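Local coordinates for enterocine A immunity protein (Enterococcus faecium, PDB 2BL8) that confers immunity to enterocin A, a pediocin-like bacteriocin, probably protecting the producing bacterium from its own toxin, at residues A5-I16 with L28-E39. Sequence-based numbering, arbitrary orientation.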
ATOM      1  N   ALA A   5       2.060  -8.851  -5.752  1.00 24.14           N
ATOM      2  CA  ALA A   5       2.382  -7.923  -4.667  1.00 22.83           C
ATOM      3  C   ALA A   5       3.774  -7.303  -4.765  1.00 22.16           C
ATOM      4  O   ALA A   5       3.921  -6.081  -4.666  1.00 21.57           O
ATOM      5  CB  ALA A   5       2.219  -8.619  -3.319  1.00 22.91           C
ATOM      6  N   LYS A   6       4.798  -8.132  -4.950  1.00 20.54           N
ATOM      7  CA  LYS A   6       6.160  -7.611  -5.060  1.00 20.89           C
ATOM      8  C   LYS A   6       6.250  -6.567  -6.164  1.00 18.25           C
ATOM      9  O   LYS A   6       6.911  -5.539  -6.011  1.00 18.22           O
ATOM     10  CB  LYS A   6       7.160  -8.722  -5.386  1.00 22.86           C
ATOM     11  CG  LYS A   6       7.350  -9.781  -4.325  1.00 27.83           C
ATOM     12  CD  LYS A   6       8.384 -10.785  -4.811  1.00 30.78           C
ATOM     13  CE  LYS A   6       8.445 -12.016  -3.931  1.00 34.84           C
ATOM     14  NZ  LYS A   6       9.419 -13.019  -4.458  1.00 36.82           N
ATOM     15  N   GLN A   7       5.594  -6.843  -7.283  1.00 18.97           N
ATOM     16  CA  GLN A   7       5.617  -5.939  -8.421  1.00 19.42           C
ATOM     17  C   GLN A   7       5.002  -4.587  -8.091  1.00 17.31           C
ATOM     18  O   GLN A   7       5.573  -3.545  -8.407  1.00 16.82           O
ATOM     19  CB  GLN A   7       4.879  -6.563  -9.608  1.00 21.29           C
ATOM     20  CG  GLN A   7       5.075  -5.820 -10.919  1.00 26.33           C
ATOM     21  CD  GLN A   7       4.356  -6.489 -12.075  1.00 29.45           C
ATOM     22  OE1 GLN A   7       4.383  -7.713 -12.209  1.00 32.68           O
ATOM     23  NE2 GLN A   7       3.718  -5.689 -12.921  1.00 32.33           N
ATOM     24  N   ILE A   8       3.838  -4.608  -7.452  1.00 17.46           N
ATOM     25  CA  ILE A   8       3.172  -3.362  -7.099  1.00 16.56           C
ATOM     26  C   ILE A   8       3.986  -2.554  -6.091  1.00 16.31           C
ATOM     27  O   ILE A   8       4.131  -1.343  -6.238  1.00 17.18           O
ATOM     28  CB  ILE A   8       1.769  -3.625  -6.531  1.00 17.52           C
ATOM     29  CG1 ILE A   8       0.921  -4.381  -7.562  1.00 17.24           C
ATOM     30  CG2 ILE A   8       1.112  -2.306  -6.160  1.00 18.74           C
ATOM     31  CD1 ILE A   8       0.739  -3.659  -8.871  1.00 19.27           C
ATOM     32  N   VAL A   9       4.530  -3.223  -5.080  1.00 16.61           N
ATOM     33  CA  VAL A   9       5.338  -2.541  -4.072  1.00 16.34           C
ATOM     34  C   VAL A   9       6.571  -1.939  -4.730  1.00 16.24           C
ATOM     35  O   VAL A   9       6.929  -0.791  -4.462  1.00 16.42           O
ATOM     36  CB  VAL A   9       5.787  -3.512  -2.957  1.00 16.73           C
ATOM     37  CG1 VAL A   9       6.825  -2.846  -2.066  1.00 18.47           C
ATOM     38  CG2 VAL A   9       4.587  -3.932  -2.128  1.00 17.47           C
ATOM     39  N   HIS A  10       7.218  -2.722  -5.589  1.00 16.79           N
ATOM     40  CA  HIS A  10       8.411  -2.269  -6.294  1.00 18.47           C
ATOM     41  C   HIS A  10       8.066  -1.055  -7.152  1.00 18.29           C
ATOM     42  O   HIS A  10       8.797  -0.067  -7.161  1.00 18.52           O
ATOM     43  CB  HIS A  10       8.960  -3.401  -7.171  1.00 19.24           C
ATOM     44  CG  HIS A  10      10.355  -3.167  -7.664  1.00 20.59           C
ATOM     45  ND1 HIS A  10      11.119  -4.168  -8.227  1.00 22.80           N
ATOM     46  CD2 HIS A  10      11.127  -2.055  -7.678  1.00 23.34           C
ATOM     47  CE1 HIS A  10      12.301  -3.683  -8.563  1.00 23.55           C
ATOM     48  NE2 HIS A  10      12.332  -2.401  -8.240  1.00 25.31           N
ATOM     49  N   GLU A  11       6.944  -1.123  -7.860  1.00 17.18           N
ATOM     50  CA  GLU A  11       6.526  -0.016  -8.715  1.00 18.00           C
ATOM     51  C   GLU A  11       6.170   1.238  -7.921  1.00 18.03           C
ATOM     52  O   GLU A  11       6.498   2.351  -8.330  1.00 17.93           O
ATOM     53  CB  GLU A  11       5.344  -0.442  -9.588  1.00 18.14           C
ATOM     54  CG  GLU A  11       5.684  -1.567 -10.559  1.00 21.45           C
ATOM     55  CD  GLU A  11       4.488  -2.050 -11.359  1.00 23.35           C
ATOM     56  OE1 GLU A  11       3.354  -1.996 -10.837  1.00 25.41           O
ATOM     57  OE2 GLU A  11       4.684  -2.503 -12.506  1.00 24.00           O
ATOM     58  N   LEU A  12       5.506   1.059  -6.784  1.00 17.95           N
ATOM     59  CA  LEU A  12       5.124   2.197  -5.955  1.00 16.84           C
ATOM     60  C   LEU A  12       6.387   2.840  -5.380  1.00 17.89           C
ATOM     61  O   LEU A  12       6.514   4.066  -5.349  1.00 18.84           O
ATOM     62  CB  LEU A  12       4.188   1.740  -4.828  1.00 17.40           C
ATOM     63  CG  LEU A  12       3.581   2.811  -3.915  1.00 16.32           C
ATOM     64  CD1 LEU A  12       2.775   3.807  -4.742  1.00 16.75           C
ATOM     65  CD2 LEU A  12       2.689   2.142  -2.877  1.00 17.44           C
ATOM     66  N   TYR A  13       7.327   2.006  -4.946  1.00 17.87           N
ATOM     67  CA  TYR A  13       8.580   2.496  -4.378  1.00 17.94           C
ATOM     68  C   TYR A  13       9.333   3.333  -5.406  1.00 18.03           C
ATOM     69  O   TYR A  13       9.740   4.461  -5.128  1.00 19.07           O
ATOM     70  CB  TYR A  13       9.471   1.326  -3.948  1.00 18.21           C
ATOM     71  CG  TYR A  13      10.781   1.768  -3.328  1.00 19.41           C
ATOM     72  CD1 TYR A  13      10.951   1.782  -1.946  1.00 19.60           C
ATOM     73  CD2 TYR A  13      11.834   2.221  -4.125  1.00 22.41           C
ATOM     74  CE1 TYR A  13      12.135   2.237  -1.367  1.00 22.27           C
ATOM     75  CE2 TYR A  13      13.020   2.682  -3.557  1.00 21.93           C
ATOM     76  CZ  TYR A  13      13.162   2.687  -2.176  1.00 21.54           C
ATOM     77  OH  TYR A  13      14.330   3.143  -1.607  1.00 26.44           O
ATOM     78  N   ASN A  14       9.523   2.764  -6.593  1.00 18.79           N
ATOM     79  CA  ASN A  14      10.247   3.446  -7.660  1.00 20.70           C
ATOM     80  C   ASN A  14       9.588   4.739  -8.105  1.00 20.62           C
ATOM     81  O   ASN A  14      10.272   5.729  -8.358  1.00 21.34           O
ATOM     82  CB  ASN A  14      10.418   2.510  -8.861  1.00 21.92           C
ATOM     83  CG  ASN A  14      11.544   1.516  -8.663  1.00 23.92           C
ATOM     84  OD1 ASN A  14      12.027   1.321  -7.547  1.00 25.79           O
ATOM     85  ND2 ASN A  14      11.966   0.877  -9.747  1.00 26.68           N
ATOM     86  N   ASP A  15       8.263   4.743  -8.197  1.00 19.87           N
ATOM     87  CA  ASP A  15       7.563   5.947  -8.629  1.00 18.76           C
ATOM     88  C   ASP A  15       7.748   7.085  -7.629  1.00 19.05           C
ATOM     89  O   ASP A  15       7.953   8.237  -8.012  1.00 21.61           O
ATOM     90  CB  ASP A  15       6.070   5.672  -8.809  1.00 19.16           C
ATOM     91  CG  ASP A  15       5.380   6.763  -9.600  1.00 20.34           C
ATOM     92  OD1 ASP A  15       5.626   6.845 -10.820  1.00 22.23           O
ATOM     93  OD2 ASP A  15       4.609   7.545  -9.004  1.00 18.56           O
ATOM     94  N   ILE A  16       7.672   6.756  -6.345  1.00 18.84           N
ATOM     95  CA  ILE A  16       7.829   7.749  -5.290  1.00 18.08           C
ATOM     96  C   ILE A  16       9.285   8.184  -5.149  1.00 20.14           C
ATOM     97  O   ILE A  16       9.578   9.374  -4.985  1.00 20.37           O
ATOM     98  CB  ILE A  16       7.341   7.190  -3.925  1.00 18.82           C
ATOM     99  CG1 ILE A  16       5.817   7.041  -3.938  1.00 18.72           C
ATOM    100  CG2 ILE A  16       7.770   8.120  -2.789  1.00 17.39           C
ATOM    101  CD1 ILE A  16       5.253   6.355  -2.701  1.00 19.60           C
ATOM    102  N   LEU A  28       9.164   5.254   1.962  1.00 18.73           N
ATOM    103  CA  LEU A  28      10.054   4.436   1.146  1.00 18.18           C
ATOM    104  C   LEU A  28      10.716   3.351   1.995  1.00 19.61           C
ATOM    105  O   LEU A  28      10.888   2.217   1.546  1.00 19.59           O
ATOM    106  CB  LEU A  28      11.126   5.309   0.486  1.00 19.51           C
ATOM    107  CG  LEU A  28      10.643   6.307  -0.572  1.00 20.14           C
ATOM    108  CD1 LEU A  28      11.814   7.147  -1.046  1.00 21.52           C
ATOM    109  CD2 LEU A  28      10.025   5.559  -1.747  1.00 18.64           C
ATOM    110  N   GLU A  29      11.081   3.701   3.224  1.00 19.63           N
ATOM    111  CA  GLU A  29      11.718   2.752   4.127  1.00 21.40           C
ATOM    112  C   GLU A  29      10.772   1.593   4.422  1.00 21.30           C
ATOM    113  O   GLU A  29      11.179   0.430   4.433  1.00 20.57           O
ATOM    114  CB  GLU A  29      12.112   3.451   5.431  1.00 25.56           C
ATOM    115  CG  GLU A  29      12.827   2.558   6.432  1.00 30.90           C
ATOM    116  CD  GLU A  29      13.328   3.329   7.636  1.00 35.61           C
ATOM    117  OE1 GLU A  29      14.057   4.324   7.435  1.00 38.99           O
ATOM    118  OE2 GLU A  29      12.997   2.943   8.779  1.00 39.37           O
ATOM    119  N   VAL A  30       9.505   1.915   4.657  1.00 19.79           N
ATOM    120  CA  VAL A  30       8.509   0.892   4.940  1.00 19.10           C
ATOM    121  C   VAL A  30       8.275   0.018   3.711  1.00 18.40           C
ATOM    122  O   VAL A  30       8.199  -1.205   3.817  1.00 19.14           O
ATOM    123  CB  VAL A  30       7.173   1.521   5.388  1.00 18.64           C
ATOM    124  CG1 VAL A  30       6.095   0.457   5.451  1.00 19.70           C
ATOM    125  CG2 VAL A  30       7.344   2.159   6.764  1.00 19.37           C
ATOM    126  N   LEU A  31       8.159   0.643   2.544  1.00 16.80           N
ATOM    127  CA  LEU A  31       7.955  -0.118   1.318  1.00 14.92           C
ATOM    128  C   LEU A  31       9.120  -1.081   1.116  1.00 17.68           C
ATOM    129  O   LEU A  31       8.925  -2.234   0.727  1.00 16.83           O
ATOM    130  CB  LEU A  31       7.834   0.826   0.120  1.00 16.04           C
ATOM    131  CG  LEU A  31       6.515   1.598   0.046  1.00 15.06           C
ATOM    132  CD1 LEU A  31       6.606   2.644  -1.058  1.00 15.13           C
ATOM    133  CD2 LEU A  31       5.365   0.631  -0.213  1.00 16.37           C
ATOM    134  N   GLN A  32      10.329  -0.601   1.389  1.00 16.89           N
ATOM    135  CA  GLN A  32      11.522  -1.420   1.243  1.00 18.28           C
ATOM    136  C   GLN A  32      11.418  -2.654   2.129  1.00 19.03           C
ATOM    137  O   GLN A  32      11.625  -3.776   1.671  1.00 20.35           O
ATOM    138  CB  GLN A  32      12.767  -0.622   1.637  1.00 18.83           C
ATOM    139  CG  GLN A  32      14.036  -1.462   1.672  1.00 21.79           C
ATOM    140  CD  GLN A  32      14.490  -1.886   0.292  1.00 23.48           C
ATOM    141  OE1 GLN A  32      15.000  -1.074  -0.480  1.00 26.49           O
ATOM    142  NE2 GLN A  32      14.307  -3.162  -0.027  1.00 24.59           N
ATOM    143  N   LYS A  33      11.093  -2.426   3.399  1.00 18.74           N
ATOM    144  CA  LYS A  33      10.955  -3.490   4.386  1.00 20.89           C
ATOM    145  C   LYS A  33       9.914  -4.521   3.965  1.00 21.45           C
ATOM    146  O   LYS A  33      10.131  -5.726   4.098  1.00 20.77           O
ATOM    147  CB  LYS A  33      10.571  -2.883   5.738  1.00 24.62           C
ATOM    148  CG  LYS A  33      10.498  -3.878   6.889  1.00 30.67           C
ATOM    149  CD  LYS A  33      10.211  -3.164   8.205  1.00 33.98           C
ATOM    150  CE  LYS A  33      10.172  -4.137   9.374  1.00 36.12           C
ATOM    151  NZ  LYS A  33       9.935  -3.438  10.672  1.00 37.80           N
ATOM    152  N   VAL A  34       8.780  -4.044   3.463  1.00 18.53           N
ATOM    153  CA  VAL A  34       7.709  -4.933   3.026  1.00 18.33           C
ATOM    154  C   VAL A  34       8.146  -5.783   1.832  1.00 18.34           C
ATOM    155  O   VAL A  34       7.870  -6.984   1.782  1.00 18.07           O
ATOM    156  CB  VAL A  34       6.447  -4.117   2.652  1.00 18.39           C
ATOM    157  CG1 VAL A  34       5.377  -5.026   2.068  1.00 18.40           C
ATOM    158  CG2 VAL A  34       5.917  -3.419   3.881  1.00 18.26           C
ATOM    159  N   TYR A  35       8.833  -5.155   0.881  1.00 17.24           N
ATOM    160  CA  TYR A  35       9.313  -5.843  -0.315  1.00 19.84           C
ATOM    161  C   TYR A  35      10.182  -7.036   0.061  1.00 20.31           C
ATOM    162  O   TYR A  35       9.987  -8.141  -0.446  1.00 20.95           O
ATOM    163  CB  TYR A  35      10.134  -4.895  -1.193  1.00 18.57           C
ATOM    164  CG  TYR A  35      10.598  -5.536  -2.482  1.00 20.82           C
ATOM    165  CD1 TYR A  35       9.736  -5.675  -3.567  1.00 20.80           C
ATOM    166  CD2 TYR A  35      11.896  -6.037  -2.604  1.00 22.78           C
ATOM    167  CE1 TYR A  35      10.151  -6.299  -4.742  1.00 22.67           C
ATOM    168  CE2 TYR A  35      12.321  -6.661  -3.772  1.00 25.33           C
ATOM    169  CZ  TYR A  35      11.445  -6.791  -4.836  1.00 24.49           C
ATOM    170  OH  TYR A  35      11.861  -7.424  -5.986  1.00 29.50           O
ATOM    171  N   LEU A  36      11.149  -6.803   0.942  1.00 22.05           N
ATOM    172  CA  LEU A  36      12.044  -7.868   1.384  1.00 23.08           C
ATOM    173  C   LEU A  36      11.261  -9.022   2.014  1.00 24.61           C
ATOM    174  O   LEU A  36      11.558 -10.193   1.762  1.00 23.34           O
ATOM    175  CB  LEU A  36      13.075  -7.313   2.371  1.00 23.96           C
ATOM    176  CG  LEU A  36      14.093  -6.348   1.746  1.00 23.60           C
ATOM    177  CD1 LEU A  36      14.939  -5.713   2.836  1.00 22.44           C
ATOM    178  CD2 LEU A  36      14.967  -7.091   0.743  1.00 22.64           C
ATOM    179  N   LYS A  37      10.259  -8.695   2.828  1.00 23.36           N
ATOM    180  CA  LYS A  37       9.442  -9.724   3.467  1.00 25.09           C
ATOM    181  C   LYS A  37       8.659 -10.540   2.445  1.00 25.62           C
ATOM    182  O   LYS A  37       8.510 -11.754   2.596  1.00 27.19           O
ATOM    183  CB  LYS A  37       8.466  -9.095   4.465  1.00 24.45           C
ATOM    184  CG  LYS A  37       9.129  -8.505   5.691  1.00 26.53           C
ATOM    185  CD  LYS A  37       8.097  -8.099   6.729  1.00 29.78           C
ATOM    186  CE  LYS A  37       8.766  -7.579   7.990  1.00 33.19           C
ATOM    187  NZ  LYS A  37       9.708  -8.585   8.554  1.00 35.52           N
ATOM    188  N   LEU A  38       8.163  -9.872   1.408  1.00 23.62           N
ATOM    189  CA  LEU A  38       7.390 -10.539   0.365  1.00 25.28           C
ATOM    190  C   LEU A  38       8.225 -11.516  -0.462  1.00 26.34           C
ATOM    191  O   LEU A  38       7.676 -12.320  -1.211  1.00 27.69           O
ATOM    192  CB  LEU A  38       6.741  -9.502  -0.558  1.00 23.13           C
ATOM    193  CG  LEU A  38       5.603  -8.667   0.047  1.00 22.52           C
ATOM    194  CD1 LEU A  38       5.165  -7.595  -0.936  1.00 21.24           C
ATOM    195  CD2 LEU A  38       4.432  -9.570   0.396  1.00 22.46           C
ATOM    196  N   GLU A  39       9.546 -11.446  -0.330  1.00 27.10           N
ATOM    197  CA  GLU A  39      10.424 -12.348  -1.072  1.00 29.08           C
ATOM    198  C   GLU A  39      10.712 -13.609  -0.261  1.00 30.72           C
ATOM    199  O   GLU A  39      11.431 -14.500  -0.718  1.00 32.11           O
ATOM    200  CB  GLU A  39      11.743 -11.649  -1.428  1.00 30.35           C
ATOM    201  CG  GLU A  39      11.607 -10.579  -2.504  1.00 31.27           C
ATOM    202  CD  GLU A  39      12.930  -9.920  -2.844  1.00 31.38           C
ATOM    203  OE1 GLU A  39      13.561  -9.362  -1.926  1.00 31.39           O
ATOM    204  OE2 GLU A  39      13.336  -9.958  -4.026  1.00 32.07           O
TER
HETATM  205  O   HOH W   1      10.390  -7.221  -8.045  1.00 32.32           O
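Between H10 and Y35 the polar link runs through a single water molecule, hydrogen-bonded to ND1 of H10 at 3.1 Å and to OH of Y35 at 2.5 Å. It sits at the edge of both rings, in their planes, so that two side chains too far apart for a direct bond are joined at the margin of the contact. The rings themselves meet obliquely, their planes at 65°. The ring of Y35 turns its edge to helix 5-17, CE1 lying 3.6 Å from the carbonyl O of K6, which is in the ring plane.

A second tyrosine reaches the other way. Y13 extends from helix 5-17 with CG anti to the backbone N (chi1 -179°), which carries its ring across to the helical turn around L28. There the methyl CD2 of L28 rests over one face of the ring, 4.0 Å from its centroid, in a CH-pi contact, while the carbonyl O of L28 and CB of L31 lie at the ring edge. The same methyl touches CG2 of I16 at 3.6 Å.

Along the middle of the contact the side chains are mainly apolar. L31 enters as a knob into the hole formed by V9, L12, Y13 and I16. V9 divides its branches: CG1 faces L31 and Y35, whereas CG2 touches CD1 of L38 at 3.9 Å. Past Y35, A5 packs on that same methyl, and the extended chain of K6 slides past L38 in the opposite direction, CG 3.8 Å from CB of L38, and on to E39.

Beyond this layer, L31 also touches L54 of helix 48-64, and I16 touches Q73 of helix 71-84. The two segments, antiparallel at 158° with axes 9.6 Å apart and L31 as a knob in a hole, pack as neighbouring helices of this immunity protein's antiparallel four-helix bundle.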